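Local coordinates for folylpolyglutamate synthase protein FOLC (Mycobacterium tuberculosis, PDB 2VOR) that probably catalyses the ATP-dependent addition of L-glutamate to dihydropteroate, giving dihydrofolate, and the further glutamylation of tetrahydrofolate to folylpolyglutamates, at residues 378-383 with 409-414. Sequence-based numbering, arbitrary orientation.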
ATOM      1  N   VAL A 378      15.444   2.912 -12.828  1.00 39.36           N
ATOM      2  CA  VAL A 378      14.998   4.237 -13.161  1.00 39.06           C
ATOM      3  C   VAL A 378      14.404   4.674 -11.860  1.00 39.60           C
ATOM      4  O   VAL A 378      13.613   3.939 -11.268  1.00 40.88           O
ATOM      5  CB  VAL A 378      13.956   4.215 -14.314  1.00 39.57           C
ATOM      6  CG1 VAL A 378      13.205   5.571 -14.452  1.00 38.35           C
ATOM      7  CG2 VAL A 378      14.629   3.873 -15.639  1.00 38.64           C
ATOM      8  N   LEU A 379      14.825   5.837 -11.350  1.00 39.23           N
ATOM      9  CA  LEU A 379      14.563   6.189  -9.959  1.00 38.94           C
ATOM     10  C   LEU A 379      14.013   7.608  -9.723  1.00 38.68           C
ATOM     11  O   LEU A 379      14.614   8.570 -10.147  1.00 38.74           O
ATOM     12  CB  LEU A 379      15.860   6.004  -9.155  1.00 39.05           C
ATOM     13  CG  LEU A 379      15.688   5.864  -7.657  1.00 42.44           C
ATOM     14  CD1 LEU A 379      14.953   4.599  -7.313  1.00 40.41           C
ATOM     15  CD2 LEU A 379      17.085   5.858  -7.012  1.00 47.45           C
ATOM     16  N   SER A 380      12.887   7.754  -9.026  1.00 38.28           N
ATOM     17  CA  SER A 380      12.560   9.066  -8.538  1.00 38.43           C
ATOM     18  C   SER A 380      11.980   8.906  -7.158  1.00 40.51           C
ATOM     19  O   SER A 380      11.133   8.040  -6.931  1.00 39.45           O
ATOM     20  CB  SER A 380      11.549   9.750  -9.429  1.00 39.32           C
ATOM     21  OG  SER A 380      11.326  11.120  -9.062  1.00 37.83           O
ATOM     22  N   VAL A 381      12.406   9.780  -6.245  1.00 40.85           N
ATOM     23  CA  VAL A 381      12.087   9.621  -4.847  1.00 40.46           C
ATOM     24  C   VAL A 381      11.489  10.955  -4.328  1.00 40.43           C
ATOM     25  O   VAL A 381      11.808  12.010  -4.859  1.00 40.55           O
ATOM     26  CB  VAL A 381      13.387   9.167  -4.064  1.00 40.80           C
ATOM     27  CG1 VAL A 381      13.068   8.927  -2.601  1.00 42.56           C
ATOM     28  CG2 VAL A 381      13.979   7.868  -4.672  1.00 36.15           C
ATOM     29  N   LEU A 382      10.587  10.892  -3.354  1.00 39.44           N
ATOM     30  CA  LEU A 382      10.093  12.066  -2.662  1.00 39.78           C
ATOM     31  C   LEU A 382      11.064  12.516  -1.533  1.00 40.68           C
ATOM     32  O   LEU A 382      11.781  11.698  -0.943  1.00 40.98           O
ATOM     33  CB  LEU A 382       8.674  11.809  -2.104  1.00 39.30           C
ATOM     34  CG  LEU A 382       7.668  11.202  -3.083  1.00 38.16           C
ATOM     35  CD1 LEU A 382       6.307  11.350  -2.489  1.00 36.76           C
ATOM     36  CD2 LEU A 382       7.726  11.784  -4.502  1.00 36.65           C
ATOM     37  N   GLY A 383      11.078  13.816  -1.230  1.00 41.77           N
ATOM     38  CA  GLY A 383      12.063  14.400  -0.283  1.00 41.49           C
ATOM     39  C   GLY A 383      11.889  14.045   1.196  1.00 42.34           C
ATOM     40  O   GLY A 383      12.756  14.331   2.006  1.00 43.28           O
ATOM     41  N   PRO A 409       5.171  17.572  -7.062  1.00 46.00           N
ATOM     42  CA  PRO A 409       5.767  18.774  -6.436  1.00 46.39           C
ATOM     43  C   PRO A 409       6.591  18.468  -5.165  1.00 45.78           C
ATOM     44  O   PRO A 409       7.358  19.300  -4.714  1.00 45.14           O
ATOM     45  CB  PRO A 409       4.538  19.620  -6.067  1.00 46.81           C
ATOM     46  CG  PRO A 409       3.455  18.608  -5.861  1.00 47.29           C
ATOM     47  CD  PRO A 409       3.701  17.574  -6.947  1.00 45.88           C
ATOM     48  N   ARG A 410       6.438  17.265  -4.624  1.00 45.45           N
ATOM     49  CA  ARG A 410       7.129  16.817  -3.415  1.00 45.09           C
ATOM     50  C   ARG A 410       8.345  15.964  -3.798  1.00 44.29           C
ATOM     51  O   ARG A 410       9.054  15.443  -2.920  1.00 44.52           O
ATOM     52  CB  ARG A 410       6.173  15.975  -2.546  1.00 45.54           C
ATOM     53  CG  ARG A 410       5.110  16.712  -1.728  1.00 48.25           C
ATOM     54  CD  ARG A 410       4.229  15.699  -0.975  1.00 57.38           C
ATOM     55  NE  ARG A 410       5.029  14.645  -0.308  1.00 62.57           N
ATOM     56  CZ  ARG A 410       4.564  13.448   0.094  1.00 64.48           C
ATOM     57  NH1 ARG A 410       5.377  12.569   0.684  1.00 62.82           N
ATOM     58  NH2 ARG A 410       3.294  13.110  -0.103  1.00 64.93           N
ATOM     59  N   ALA A 411       8.587  15.799  -5.100  1.00 43.03           N
ATOM     60  CA  ALA A 411       9.755  15.029  -5.528  1.00 42.64           C
ATOM     61  C   ALA A 411      11.085  15.718  -5.264  1.00 43.21           C
ATOM     62  O   ALA A 411      11.221  16.947  -5.272  1.00 43.75           O
ATOM     63  CB  ALA A 411       9.657  14.603  -6.976  1.00 41.48           C
ATOM     64  N   LEU A 412      12.079  14.897  -5.019  1.00 43.98           N
ATOM     65  CA  LEU A 412      13.463  15.327  -4.961  1.00 44.25           C
ATOM     66  C   LEU A 412      13.931  15.765  -6.343  1.00 45.08           C
ATOM     67  O   LEU A 412      13.668  15.093  -7.346  1.00 44.77           O
ATOM     68  CB  LEU A 412      14.285  14.148  -4.489  1.00 43.50           C
ATOM     69  CG  LEU A 412      15.601  14.238  -3.741  1.00 46.85           C
ATOM     70  CD1 LEU A 412      15.502  15.101  -2.499  1.00 46.56           C
ATOM     71  CD2 LEU A 412      15.987  12.805  -3.373  1.00 48.74           C
ATOM     72  N   ASP A 413      14.631  16.901  -6.403  1.00 45.97           N
ATOM     73  CA  ASP A 413      15.137  17.421  -7.673  1.00 47.98           C
ATOM     74  C   ASP A 413      16.250  16.497  -8.241  1.00 47.25           C
ATOM     75  O   ASP A 413      16.974  15.849  -7.500  1.00 47.66           O
ATOM     76  CB  ASP A 413      15.613  18.882  -7.502  1.00 48.80           C
ATOM     77  CG  ASP A 413      16.330  19.096  -6.155  1.00 53.20           C
ATOM     78  OD1 ASP A 413      15.842  18.534  -5.118  1.00 55.93           O
ATOM     79  OD2 ASP A 413      17.378  19.804  -6.132  1.00 57.50           O
ATOM     80  N   VAL A 414      16.366  16.431  -9.562  1.00 47.00           N
ATOM     81  CA  VAL A 414      17.237  15.475 -10.211  1.00 46.68           C
ATOM     82  C   VAL A 414      18.657  15.596  -9.694  1.00 46.64           C
ATOM     83  O   VAL A 414      19.234  14.596  -9.320  1.00 46.66           O
ATOM     84  CB  VAL A 414      17.247  15.640 -11.748  1.00 47.37           C
ATOM     85  CG1 VAL A 414      18.004  14.492 -12.382  1.00 47.92           C
ATOM     86  CG2 VAL A 414      15.812  15.694 -12.325  1.00 48.86           C
TER
HETATM   87  O   HOH W   1      13.358  12.542  -7.561  1.00 43.06           O
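The carbonyl oxygen of Val381 accepts the N-H of Leu412, with N and O 2.9 Å apart and an N-H...O angle of 167°. Gly383 N returns a bond to Arg410 O at 3.1 Å. The two bonds flank Leu382 and Ala411, making them a non-hydrogen-bonded antiparallel pair, an isolated beta bridge whose CA atoms lie 4.1 Å apart. In the glutamate ligase domain of this Mur ligase relative, the bridge lies on the continuation of parallel strand 374-379. It ties this segment to the loop that follows neighbouring strand 400-403 and leads into helix 414-425.

A water joins the two segments beside the bridge: Ser380 OG hydrogen-bonds to it, Val381 N donates to it, and it also hydrogen-bonds to Leu412 O. Ser380 OG also hydrogen-bonds to Thr404 O, while Val381 and Leu412 both rest on Val387 of helix 387-394.

The loop approaches the metal site: the side chains of Arg410 and magnesium-binding Asp200 are about 7 Å apart. Arg410 NH1 has a long, weak ion pair with Asp384. Leu382 CD2 packs 4.0 Å from Ala411 CA, while the other branch reaches over one face of the Arg410 guanidinium, which the bend of the arginine chain at chi3 (46°) turns toward it, Leu382 CD1 sitting off-centre 3.5 Å from Arg410 NH1.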